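Local coordinates for protein BIFUNCTIONAL PROTEIN Proline utilization A (PutA) (Corynebacterium freiburgense, PDB 5UX5) that probably catalyses the two-step oxidation of proline to glutamate, pairing an FAD-dependent proline dehydrogenase with an NAD-dependent aldehyde dehydrogenase in one chain, at residues A[307-310]-A[314-317]; A[319-324]-A[457-462]. All coordinates share one frame; numbering follows the deposited sequence.

Contact 1 of 2, residues A[307-310]-A[314-317]; sequences KVDA and GWYP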
# COMPACT_ATOMS: atom_id res chain seq x y z
N LYS A 307 13.54 -0.33 5.08
CA LYS A 307 13.65 0.98 4.45
C LYS A 307 12.55 1.17 3.41
O LYS A 307 11.97 2.26 3.31
CB LYS A 307 15.03 1.13 3.80
CG LYS A 307 16.26 1.06 4.74
CD LYS A 307 17.49 1.73 4.18
CE LYS A 307 18.69 1.57 5.13
NZ LYS A 307 19.91 2.44 4.95
N VAL A 308 12.21 0.11 2.66
CA VAL A 308 11.08 0.18 1.73
C VAL A 308 9.79 0.52 2.48
O VAL A 308 9.02 1.38 2.06
CB VAL A 308 10.93 -1.12 0.91
CG1 VAL A 308 9.54 -1.17 0.31
CG2 VAL A 308 12.01 -1.24 -0.19
N ASP A 309 9.51 -0.21 3.57
CA ASP A 309 8.30 0.04 4.36
C ASP A 309 8.20 1.51 4.77
O ASP A 309 7.12 2.11 4.77
CB ASP A 309 8.29 -0.88 5.60
CG ASP A 309 6.95 -0.87 6.32
OD1 ASP A 309 5.93 -0.83 5.63
OD2 ASP A 309 6.90 -0.90 7.57
N ALA A 310 9.34 2.10 5.17
CA ALA A 310 9.39 3.51 5.55
C ALA A 310 9.15 4.43 4.36
O ALA A 310 8.28 5.32 4.41
CB ALA A 310 10.73 3.83 6.22
N GLY A 314 6.13 7.24 4.17
CA GLY A 314 6.59 8.50 4.68
C GLY A 314 7.03 8.45 6.12
O GLY A 314 6.80 9.41 6.86
N TRP A 315 7.65 7.35 6.52
CA TRP A 315 8.12 7.17 7.88
C TRP A 315 9.63 7.07 7.87
O TRP A 315 10.23 6.79 6.83
CB TRP A 315 7.57 5.88 8.49
CG TRP A 315 6.10 5.81 8.65
CD1 TRP A 315 5.25 6.86 8.86
CD2 TRP A 315 5.30 4.62 8.66
NE1 TRP A 315 3.96 6.38 8.99
CE2 TRP A 315 3.97 5.01 8.88
CE3 TRP A 315 5.57 3.26 8.51
CZ2 TRP A 315 2.92 4.10 8.92
CZ3 TRP A 315 4.53 2.36 8.54
CH2 TRP A 315 3.23 2.78 8.75
N TYR A 316 10.25 7.26 9.05
CA TYR A 316 11.65 6.90 9.18
C TYR A 316 11.77 5.39 9.20
O TYR A 316 10.89 4.68 9.72
CB TYR A 316 12.26 7.46 10.46
CG TYR A 316 12.39 8.94 10.49
CD1 TYR A 316 13.38 9.57 9.77
CD2 TYR A 316 11.52 9.70 11.24
CE1 TYR A 316 13.51 10.95 9.80
CE2 TYR A 316 11.62 11.08 11.27
CZ TYR A 316 12.62 11.70 10.54
OH TYR A 316 12.73 13.06 10.56
N PRO A 317 12.85 4.86 8.65
CA PRO A 317 13.16 3.45 8.86
C PRO A 317 13.27 3.17 10.36
O PRO A 317 13.68 4.02 11.14
CB PRO A 317 14.50 3.27 8.14
CG PRO A 317 14.65 4.52 7.28
CD PRO A 317 13.91 5.59 7.94
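Ala310 and Trp315 meet where helix 303-313 ends and its chain turns into the following loop. The methyl of Ala310 points at residues 315-317: its CB lies 4.4 Å from Trp315 CB, and past that it sits over a face of the peptide joining Tyr316 to Pro317, with Ala310 CB 3.4 Å from Pro317 N. The pyrrolidine ring flanks the methyl, Pro317 CD approaching Ala310 CB to 4.0 Å. One turn back, the aliphatic stem of Lys307 grazes the same proline, CG to Pro317 CB at 4.4 Å, before its amino end leads away from the loop. The indole of Trp315 runs back alongside the helix: CG stands anti to the carbonyl carbon (chi1 -63°), which carries the six-membered ring toward Asp309. There the carboxylate comes to the edge of the indole, close to its plane, OD2 being 4.1 Å from Trp315 CZ3, while the two flat groups stand almost perpendicular, 86° apart. The other end of the ring is held by a hydrogen bond from Trp315 NE1 to Asp471 O, and His313 stacks on the indole, which together should limit how far the ring can turn. In the backbone, the carbonyl of Ala310 takes two N-H groups. Trp315 N donates along a nearly straight line (3.0 Å to Ala310 O, 172° at the hydrogen), whereas the bond from Gly314 N to the same oxygen is weak and strongly bent. Gly314, with its positive phi, reverses the chain so that Trp315 N can reach back five residues. This 6→1 bond, the glycine just beyond the helix and the apolar touch of Ala310 on Trp315 fit a Schellman motif, here ending a helix of the proline dehydrogenase barrel.

Contact 2 of 2, residues A[319-324]-A[457-462]; sequences PYATKE and DSRRLS. With FAD (flavin-adenine dinucleotide), chain E.
The adenine end of the FAD pocket is bordered by residues 320-323, and the loop 457-462 fastens the chain just ahead of them. Between the two segments there is one hydrogen bond: Arg459 NE donates to Pro319 O at 3.1 Å, nearly straight at the hydrogen (171°). The oxygen lies at the edge of the guanidinium, in its plane, while NE is tilted 34° from the plane of the carbonyl. Bends at chi2 and chi3 fold the arginine so that NE faces this oxygen and NH2 passes obliquely by the methyl of Ala321, 4.0 Å from its CB. Pro319 itself turns its ring the other way, onto Leu303 and Glu306 of helix 303-313. In the TIM-barrel fold of proline dehydrogenase this segment leads into helix 323-337, whose N-cap is Thr322; its hydroxyl caps a backbone N-H of the first turn. Lys323 opens that turn and lays its aliphatic chain over one face of the adenine, CB 3.4 Å from FAD C5A and CD 3.5 Å from FAD C8A, and the Thr322 backbone covers the six-membered ring on the same face. Tyr320 O instead comes to the adenine edge, 3.5 Å from FAD C2A. The Lys323 amino group ends near the pyrophosphate, with a weak bond of 3.5 Å from NZ to FAD O2A and a salt bridge to Asp327. The Tyr320 side chain leaves the backbone away from the arginine loop, and its OH is hydrogen-bonded to Ala455 O. Within 457-462, Ser458 OG accepts from Arg460 N in an ST turn.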
# COMPACT_ATOMS: atom_id res chain seq x y z
N PRO A 319 15.29 0.86 11.76
CA PRO A 319 16.68 0.68 12.18
C PRO A 319 17.47 1.98 12.11
O PRO A 319 17.03 3.00 11.60
CB PRO A 319 17.24 -0.34 11.18
CG PRO A 319 16.09 -0.89 10.48
CD PRO A 319 15.05 0.17 10.48
N TYR A 320 18.66 1.92 12.69
CA TYR A 320 19.57 3.04 12.67
C TYR A 320 19.90 3.39 11.23
O TYR A 320 19.82 2.54 10.35
CB TYR A 320 20.86 2.69 13.40
CG TYR A 320 20.80 2.63 14.90
CD1 TYR A 320 20.74 3.78 15.65
CD2 TYR A 320 20.84 1.40 15.57
CE1 TYR A 320 20.71 3.73 17.04
CE2 TYR A 320 20.80 1.35 16.97
CZ TYR A 320 20.74 2.52 17.69
OH TYR A 320 20.71 2.50 19.05
N ALA A 321 20.36 4.63 11.03
CA ALA A 321 20.72 5.10 9.69
C ALA A 321 22.06 4.57 9.21
O ALA A 321 22.26 4.43 8.00
CB ALA A 321 20.74 6.63 9.66
N THR A 322 22.99 4.26 10.12
CA THR A 322 24.33 3.80 9.77
C THR A 322 24.65 2.49 10.49
O THR A 322 24.18 2.25 11.59
CB THR A 322 25.38 4.80 10.19
OG1 THR A 322 25.53 4.71 11.61
CG2 THR A 322 24.94 6.17 9.88
N LYS A 323 25.50 1.66 9.87
CA LYS A 323 25.98 0.44 10.52
C LYS A 323 26.85 0.72 11.75
O LYS A 323 26.94 -0.11 12.66
CB LYS A 323 26.74 -0.42 9.50
CG LYS A 323 27.95 -1.23 10.04
CD LYS A 323 27.85 -2.70 9.63
CE LYS A 323 29.17 -3.42 9.74
NZ LYS A 323 29.57 -3.71 11.16
N GLU A 324 27.53 1.87 11.80
CA GLU A 324 28.28 2.22 13.00
C GLU A 324 27.36 2.28 14.23
O GLU A 324 27.75 1.87 15.33
CB GLU A 324 29.02 3.54 12.81
CG GLU A 324 30.21 3.46 11.84
CD GLU A 324 29.80 3.39 10.34
OE1 GLU A 324 28.69 3.88 9.97
OE2 GLU A 324 30.59 2.86 9.54
N ASP A 457 15.48 6.05 21.62
CA ASP A 457 14.08 6.16 21.26
C ASP A 457 13.80 5.43 19.95
O ASP A 457 14.72 5.12 19.18
CB ASP A 457 13.65 7.62 21.11
CG ASP A 457 13.31 8.25 22.42
OD1 ASP A 457 13.19 7.51 23.42
OD2 ASP A 457 13.13 9.49 22.45
N SER A 458 12.53 5.14 19.71
CA SER A 458 12.13 4.54 18.44
C SER A 458 12.08 5.59 17.31
O SER A 458 11.41 6.62 17.41
CB SER A 458 10.78 3.86 18.60
OG SER A 458 10.13 3.71 17.36
N ARG A 459 12.75 5.29 16.19
CA ARG A 459 12.74 6.19 15.05
C ARG A 459 11.33 6.50 14.57
O ARG A 459 11.11 7.57 13.96
CB ARG A 459 13.54 5.58 13.90
CG ARG A 459 14.94 5.23 14.27
CD ARG A 459 15.85 6.23 13.64
NE ARG A 459 16.24 5.89 12.29
CZ ARG A 459 16.41 6.78 11.33
NH1 ARG A 459 16.18 8.07 11.57
NH2 ARG A 459 16.80 6.37 10.14
N ARG A 460 10.36 5.63 14.84
CA ARG A 460 8.99 5.82 14.40
C ARG A 460 8.23 6.83 15.26
O ARG A 460 7.05 7.10 15.00
CB ARG A 460 8.25 4.48 14.40
CG ARG A 460 8.75 3.45 13.39
CD ARG A 460 8.42 3.89 11.95
NE ARG A 460 8.88 2.92 10.97
CZ ARG A 460 8.20 1.83 10.62
NH1 ARG A 460 7.01 1.60 11.18
NH2 ARG A 460 8.71 0.97 9.73
N LEU A 461 8.86 7.40 16.30
CA LEU A 461 8.13 8.28 17.20
C LEU A 461 7.75 9.59 16.56
O LEU A 461 6.85 10.26 17.06
CB LEU A 461 8.94 8.56 18.46
CG LEU A 461 9.18 7.48 19.53
CD1 LEU A 461 10.10 8.04 20.60
CD2 LEU A 461 7.90 6.98 20.14
N SER A 462 8.43 10.00 15.49
CA SER A 462 8.04 11.16 14.70
C SER A 462 8.29 10.83 13.25
O SER A 462 8.74 9.73 12.91
CB SER A 462 8.81 12.42 15.10
OG SER A 462 10.17 12.29 14.72
PA FAD E . 28.36 -7.54 10.49
O1A FAD E . 29.02 -7.24 9.10
O2A FAD E . 29.03 -7.09 11.70
O5B FAD E . 27.01 -6.98 10.75
C5B FAD E . 26.12 -6.78 9.67
C4B FAD E . 24.85 -6.13 10.21
O4B FAD E . 25.03 -4.75 10.38
C3B FAD E . 23.68 -6.28 9.30
O3B FAD E . 23.02 -7.50 9.37
C2B FAD E . 22.81 -5.15 9.72
O2B FAD E . 21.95 -5.51 10.73
C1B FAD E . 23.81 -4.10 10.10
N9A FAD E . 24.01 -3.10 9.07
C8A FAD E . 24.84 -3.21 7.96
N7A FAD E . 24.75 -2.09 7.21
C5A FAD E . 23.88 -1.18 7.79
C6A FAD E . 23.44 0.12 7.46
N6A FAD E . 23.86 0.84 6.27
N1A FAD E . 22.57 0.74 8.28
C2A FAD E . 22.12 0.11 9.41
N3A FAD E . 22.53 -1.15 9.76
C4A FAD E . 23.39 -1.81 8.98
N1 FAD E . 18.46 -11.68 12.19
C2 FAD E . 17.14 -11.26 12.60
O2 FAD E . 16.67 -10.05 12.14
N3 FAD E . 16.35 -12.11 13.38
C4 FAD E . 16.83 -13.35 13.82
O4 FAD E . 16.03 -14.16 14.61
C4X FAD E . 18.25 -13.73 13.55
N5 FAD E . 18.84 -14.86 14.10
C5X FAD E . 20.19 -15.16 13.85
C6 FAD E . 20.79 -16.31 14.40
C7 FAD E . 22.12 -16.58 14.14
C7M FAD E . 22.79 -17.80 14.70
C8 FAD E . 22.87 -15.73 13.36
C8M FAD E . 24.31 -16.02 13.08
C9 FAD E . 22.29 -14.60 12.81
C9A FAD E . 20.96 -14.32 13.06
N10 FAD E . 20.39 -13.14 12.50
C10 FAD E . 19.04 -12.82 12.73
C1' FAD E . 21.21 -12.28 11.62
C2' FAD E . 21.84 -11.06 12.24
O2' FAD E . 20.83 -10.17 12.57
C3' FAD E . 22.84 -10.48 11.22
O3' FAD E . 22.13 -10.08 10.11
C4' FAD E . 23.98 -11.39 10.73
O4' FAD E . 24.31 -12.38 11.63
C5' FAD E . 25.22 -10.62 10.24
O5' FAD E . 25.69 -9.58 11.09
P FAD E . 27.11 -9.62 11.88
O1P FAD E . 27.10 -9.29 13.42
O2P FAD E . 27.61 -11.03 11.39
O3P FAD E . 28.22 -8.95 10.91

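Both contacts lie on the connection between helices 303-313 and 323-337: contact 1 ends the first helix, contact 2 leads into the second. Contact 1 is local, built on backbone bonds and apolar packing, and lies nearer the centre of the chain (about 12 Å against 22 Å, centre to centre), with no exposed residue touching. Contact 2 spans 132 residues, includes the exposed Ala321, buries less than half the area and depends on one arginine bond, with the adenine of FAD beyond it. Loop 457-462 joins them. Arg460 donates from NE to Tyr316 O, and its NH2 makes a long, weak ion pair with Asp309 OD2, while Arg459 CB packs on Pro317 O. Neighbouring arginines hold successive parts of the same connection.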